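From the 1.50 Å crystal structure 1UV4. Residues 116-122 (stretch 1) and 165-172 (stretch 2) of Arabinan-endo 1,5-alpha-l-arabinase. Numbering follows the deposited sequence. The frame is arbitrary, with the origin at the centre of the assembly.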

ATOM      1  N   ASP A 116       8.969 -17.232  -5.936  1.00 13.45           N
ATOM      2  CA  ASP A 116       9.751 -16.419  -5.022  1.00 13.48           C
ATOM      3  C   ASP A 116      10.898 -15.710  -5.765  1.00 13.36           C
ATOM      4  O   ASP A 116      11.825 -16.353  -6.250  1.00 15.44           O
ATOM      5  CB  ASP A 116      10.279 -17.320  -3.890  1.00 12.41           C
ATOM      6  CG  ASP A 116      11.126 -16.607  -2.895  1.00 11.40           C
ATOM      7  OD1 ASP A 116      11.075 -15.364  -2.803  1.00 12.12           O
ATOM      8  OD2 ASP A 116      11.936 -17.290  -2.218  1.00 15.16           O
ATOM      9  N   GLU A 117      10.796 -14.380  -5.842  1.00 13.46           N
ATOM     10  CA  GLU A 117      11.841 -13.542  -6.419  1.00 13.42           C
ATOM     11  C   GLU A 117      12.804 -12.950  -5.409  1.00 13.78           C
ATOM     12  O   GLU A 117      13.812 -12.335  -5.785  1.00 14.58           O
ATOM     13  CB  GLU A 117      11.207 -12.387  -7.210  1.00 13.19           C
ATOM     14  CG  GLU A 117      10.242 -12.830  -8.320  1.00 13.51           C
ATOM     15  CD  GLU A 117      10.897 -13.228  -9.622  1.00 16.92           C
ATOM     16  OE1 GLU A 117      12.156 -13.084  -9.759  1.00 19.36           O
ATOM     17  OE2 GLU A 117      10.151 -13.777 -10.509  1.00 17.74           O
ATOM     18  N   GLY A 118      12.558 -13.220  -4.139  1.00 12.56           N
ATOM     19  CA  GLY A 118      13.484 -12.825  -3.098  1.00 12.58           C
ATOM     20  C   GLY A 118      13.343 -11.405  -2.601  1.00 11.51           C
ATOM     21  O   GLY A 118      12.329 -10.707  -2.737  1.00 13.29           O
ATOM     22  N   LEU A 119      14.390 -10.969  -1.935  1.00 12.41           N
ATOM     23  CA  LEU A 119      14.419  -9.706  -1.237  1.00 13.68           C
ATOM     24  C   LEU A 119      14.404  -8.518  -2.175  1.00 14.05           C
ATOM     25  O   LEU A 119      15.139  -8.531  -3.153  1.00 13.41           O
ATOM     26  CB  LEU A 119      15.670  -9.634  -0.355  1.00 13.56           C
ATOM     27  CG  LEU A 119      15.954  -8.292   0.371  1.00 14.82           C
ATOM     28  CD1 LEU A 119      14.987  -8.100   1.448  1.00 13.57           C
ATOM     29  CD2 LEU A 119      17.383  -8.226   0.897  1.00 16.55           C
ATOM     30  N   VAL A 120      13.576  -7.519  -1.844  1.00 12.59           N
ATOM     31  CA  VAL A 120      13.534  -6.235  -2.564  1.00 13.79           C
ATOM     32  C   VAL A 120      14.395  -5.187  -1.819  1.00 12.04           C
ATOM     33  O   VAL A 120      15.392  -4.685  -2.357  1.00 12.90           O
ATOM     34  CB  VAL A 120      12.096  -5.803  -2.746  1.00 13.33           C
ATOM     35  CG1 VAL A 120      12.053  -4.459  -3.447  1.00 14.92           C
ATOM     36  CG2 VAL A 120      11.342  -6.851  -3.554  1.00 13.25           C
ATOM     37  N   ILE A 121      14.042  -4.941  -0.560  1.00 13.64           N
ATOM     38  CA  ILE A 121      14.779  -4.023   0.305  1.00 13.26           C
ATOM     39  C   ILE A 121      14.411  -4.362   1.726  1.00 13.05           C
ATOM     40  O   ILE A 121      13.273  -4.796   2.010  1.00 14.44           O
ATOM     41  CB  ILE A 121      14.440  -2.553  -0.073  1.00 12.95           C
ATOM     42  CG1 ILE A 121      15.373  -1.547   0.616  1.00 15.09           C
ATOM     43  CG2 ILE A 121      12.965  -2.259   0.167  1.00 15.56           C
ATOM     44  CD1 ILE A 121      15.326  -0.203   0.038  1.00 16.08           C
ATOM     45  N   ARG A 122      15.339  -4.139   2.642  1.00 12.88           N
ATOM     46  CA  ARG A 122      15.072  -4.370   4.061  1.00 13.35           C
ATOM     47  C   ARG A 122      15.460  -3.117   4.889  1.00 12.58           C
ATOM     48  O   ARG A 122      16.110  -2.158   4.394  1.00 14.04           O
ATOM     49  CB  ARG A 122      15.704  -5.674   4.547  1.00 14.41           C
ATOM     50  CG  ARG A 122      17.178  -5.808   4.326  1.00 16.69           C
ATOM     51  CD  ARG A 122      18.028  -4.933   5.139  1.00 17.56           C
ATOM     52  NE  ARG A 122      19.407  -5.448   5.056  1.00 19.54           N
ATOM     53  CZ  ARG A 122      19.960  -6.333   5.875  1.00 23.04           C
ATOM     54  NH1 ARG A 122      19.311  -6.805   6.932  1.00 23.88           N
ATOM     55  NH2 ARG A 122      21.211  -6.710   5.644  1.00 23.54           N
ATOM     56  N   MET A 165      13.083  -6.121 -11.455  1.00 11.19           N
ATOM     57  CA  MET A 165      12.095  -5.542 -10.566  1.00 12.75           C
ATOM     58  C   MET A 165      12.602  -5.291  -9.137  1.00 12.63           C
ATOM     59  O   MET A 165      11.822  -5.179  -8.187  1.00 13.91           O
ATOM     60  CB  MET A 165      10.774  -6.352 -10.597  1.00 12.31           C
ATOM     61  CG  MET A 165      10.164  -6.477 -11.974  1.00 10.53           C
ATOM     62  SD  MET A 165       9.649  -4.893 -12.654  1.00 13.78           S
ATOM     63  CE  MET A 165       8.099  -4.686 -11.798  1.00 13.06           C
ATOM     64  N   LYS A 166      13.909  -5.120  -8.999  1.00 11.31           N
ATOM     65  CA  LYS A 166      14.576  -4.794  -7.709  1.00 12.54           C
ATOM     66  C   LYS A 166      15.208  -3.386  -7.774  1.00 12.08           C
ATOM     67  O   LYS A 166      15.430  -2.857  -8.894  1.00 12.16           O
ATOM     68  CB  LYS A 166      15.674  -5.810  -7.423  1.00 11.68           C
ATOM     69  CG  LYS A 166      15.233  -7.283  -7.443  1.00 13.06           C
ATOM     70  CD  LYS A 166      14.239  -7.603  -6.318  1.00 13.59           C
ATOM     71  CE  LYS A 166      13.868  -9.090  -6.256  1.00 16.76           C
ATOM     72  NZ  LYS A 166      14.940  -9.912  -5.576  1.00 15.98           N
ATOM     73  N   PRO A 167      15.533  -2.807  -6.625  1.00 12.69           N
ATOM     74  CA  PRO A 167      16.027  -1.435  -6.601  1.00 12.21           C
ATOM     75  C   PRO A 167      17.334  -1.199  -7.344  1.00 11.89           C
ATOM     76  O   PRO A 167      18.272  -2.042  -7.363  1.00 12.27           O
ATOM     77  CB  PRO A 167      16.225  -1.159  -5.126  1.00 12.61           C
ATOM     78  CG  PRO A 167      15.228  -2.100  -4.445  1.00 14.35           C
ATOM     79  CD  PRO A 167      15.334  -3.326  -5.251  1.00 12.56           C
ATOM     80  N   THR A 168      17.378   0.023  -7.899  1.00 11.71           N
ATOM     81  CA  THR A 168      18.569   0.570  -8.537  1.00 12.07           C
ATOM     82  C   THR A 168      18.655   2.037  -8.169  1.00 11.29           C
ATOM     83  O   THR A 168      17.638   2.679  -7.988  1.00 12.83           O
ATOM     84  CB  THR A 168      18.509   0.374 -10.066  1.00 11.93           C
ATOM     85  OG1 THR A 168      19.694   0.858 -10.698  1.00 16.28           O
ATOM     86  CG2 THR A 168      17.454   1.211 -10.708  1.00 13.52           C
ATOM     87  N   GLY A 169      19.864   2.555  -8.085  1.00 11.63           N
ATOM     88  CA  GLY A 169      20.084   3.964  -7.787  1.00 11.41           C
ATOM     89  C   GLY A 169      19.896   4.337  -6.329  1.00 12.87           C
ATOM     90  O   GLY A 169      19.993   3.516  -5.414  1.00 14.10           O
ATOM     91  N   SER A 170      19.636   5.629  -6.119  1.00 14.46           N
ATOM     92  CA  SER A 170      19.508   6.217  -4.800  1.00 14.01           C
ATOM     93  C   SER A 170      18.116   6.026  -4.199  1.00 13.32           C
ATOM     94  O   SER A 170      17.124   5.875  -4.902  1.00 13.26           O
ATOM     95  CB  SER A 170      19.789   7.737  -4.858  1.00 14.06           C
ATOM     96  OG  SER A 170      20.979   8.056  -5.554  1.00 20.83           O
ATOM     97  N   LEU A 171      18.061   6.067  -2.886  1.00 12.18           N
ATOM     98  CA  LEU A 171      16.833   6.064  -2.132  1.00 13.65           C
ATOM     99  C   LEU A 171      16.411   7.491  -1.828  1.00 13.84           C
ATOM    100  O   LEU A 171      17.150   8.222  -1.160  1.00 16.56           O
ATOM    101  CB  LEU A 171      17.037   5.263  -0.830  1.00 14.57           C
ATOM    102  CG  LEU A 171      15.761   4.897  -0.081  1.00 17.18           C
ATOM    103  CD1 LEU A 171      14.805   3.991  -0.883  1.00 15.80           C
ATOM    104  CD2 LEU A 171      16.080   4.219   1.257  1.00 17.26           C
ATOM    105  N   TYR A 172      15.223   7.885  -2.283  1.00 12.40           N
ATOM    106  CA  TYR A 172      14.704   9.245  -2.167  1.00 12.43           C
ATOM    107  C   TYR A 172      13.650   9.286  -1.057  1.00 12.98           C
ATOM    108  O   TYR A 172      13.012   8.278  -0.739  1.00 14.97           O
ATOM    109  CB  TYR A 172      14.048   9.689  -3.481  1.00 13.32           C
ATOM    110  CG  TYR A 172      14.986   9.744  -4.668  1.00 12.81           C
ATOM    111  CD1 TYR A 172      15.677  10.891  -4.976  1.00 12.38           C
ATOM    112  CD2 TYR A 172      15.178   8.645  -5.487  1.00 14.63           C
ATOM    113  CE1 TYR A 172      16.543  10.945  -6.085  1.00 11.63           C
ATOM    114  CE2 TYR A 172      16.031   8.702  -6.583  1.00 14.11           C
ATOM    115  CZ  TYR A 172      16.701   9.851  -6.873  1.00 12.72           C
ATOM    116  OH  TYR A 172      17.565   9.927  -7.967  1.00 15.45           O
TER

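What holds the two stretches together most firmly? The ammonium group of Lys166 does, by donating two hydrogen bonds to backbone carbonyls of the first stretch: NZ of Lys166 lies 2.7 Å from O of Glu117 and 2.8 Å from O of Leu119. Both acceptors belong to the main chain, so the carboxylate of Glu117 is not what receives the lysine. No backbone-to-backbone hydrogen bond joins the stretches.

How does the lysine reach these carbonyls? Its CA-to-CB bond points sideways, but the end of the side chain comes nearer, with chi angles m, m, t and p. On the way, CD of Lys166 passes 4.1 Å from CA of Val120 and 4.1 Å from CG2 of Val120, so the aliphatic part of the chain packs while its tip bonds.

What shapes the chain that offers the carbonyls? Gly118 lies between the two acceptors, with phi/psi of 84/-163; a CB at these angles would be jammed against O of Glu117, which by itself calls for glycine. Its amide N donates to the side chain of Asp116, with N of Gly118 2.9 Å from OD1 of Asp116, a bond that ties this segment together from within. At Val120, the residue after the second acceptor, the chain turns a corner.

Where does the contact turn apolar? Pro167, whose CA-to-CB bond points toward the first stretch, sets its CD 3.9 Å from CG1 of Val120. The same CD is 3.2 Å from O of Val120, a close approach in which proline has no amide hydrogen to offer. Farther out the packing loosens: CB of Ile121 is 4.5 Å from CG of Pro167, and CD1 of Ile121, extended by its t, t rotamer, comes within 4.3 Å of CD1 of Leu171.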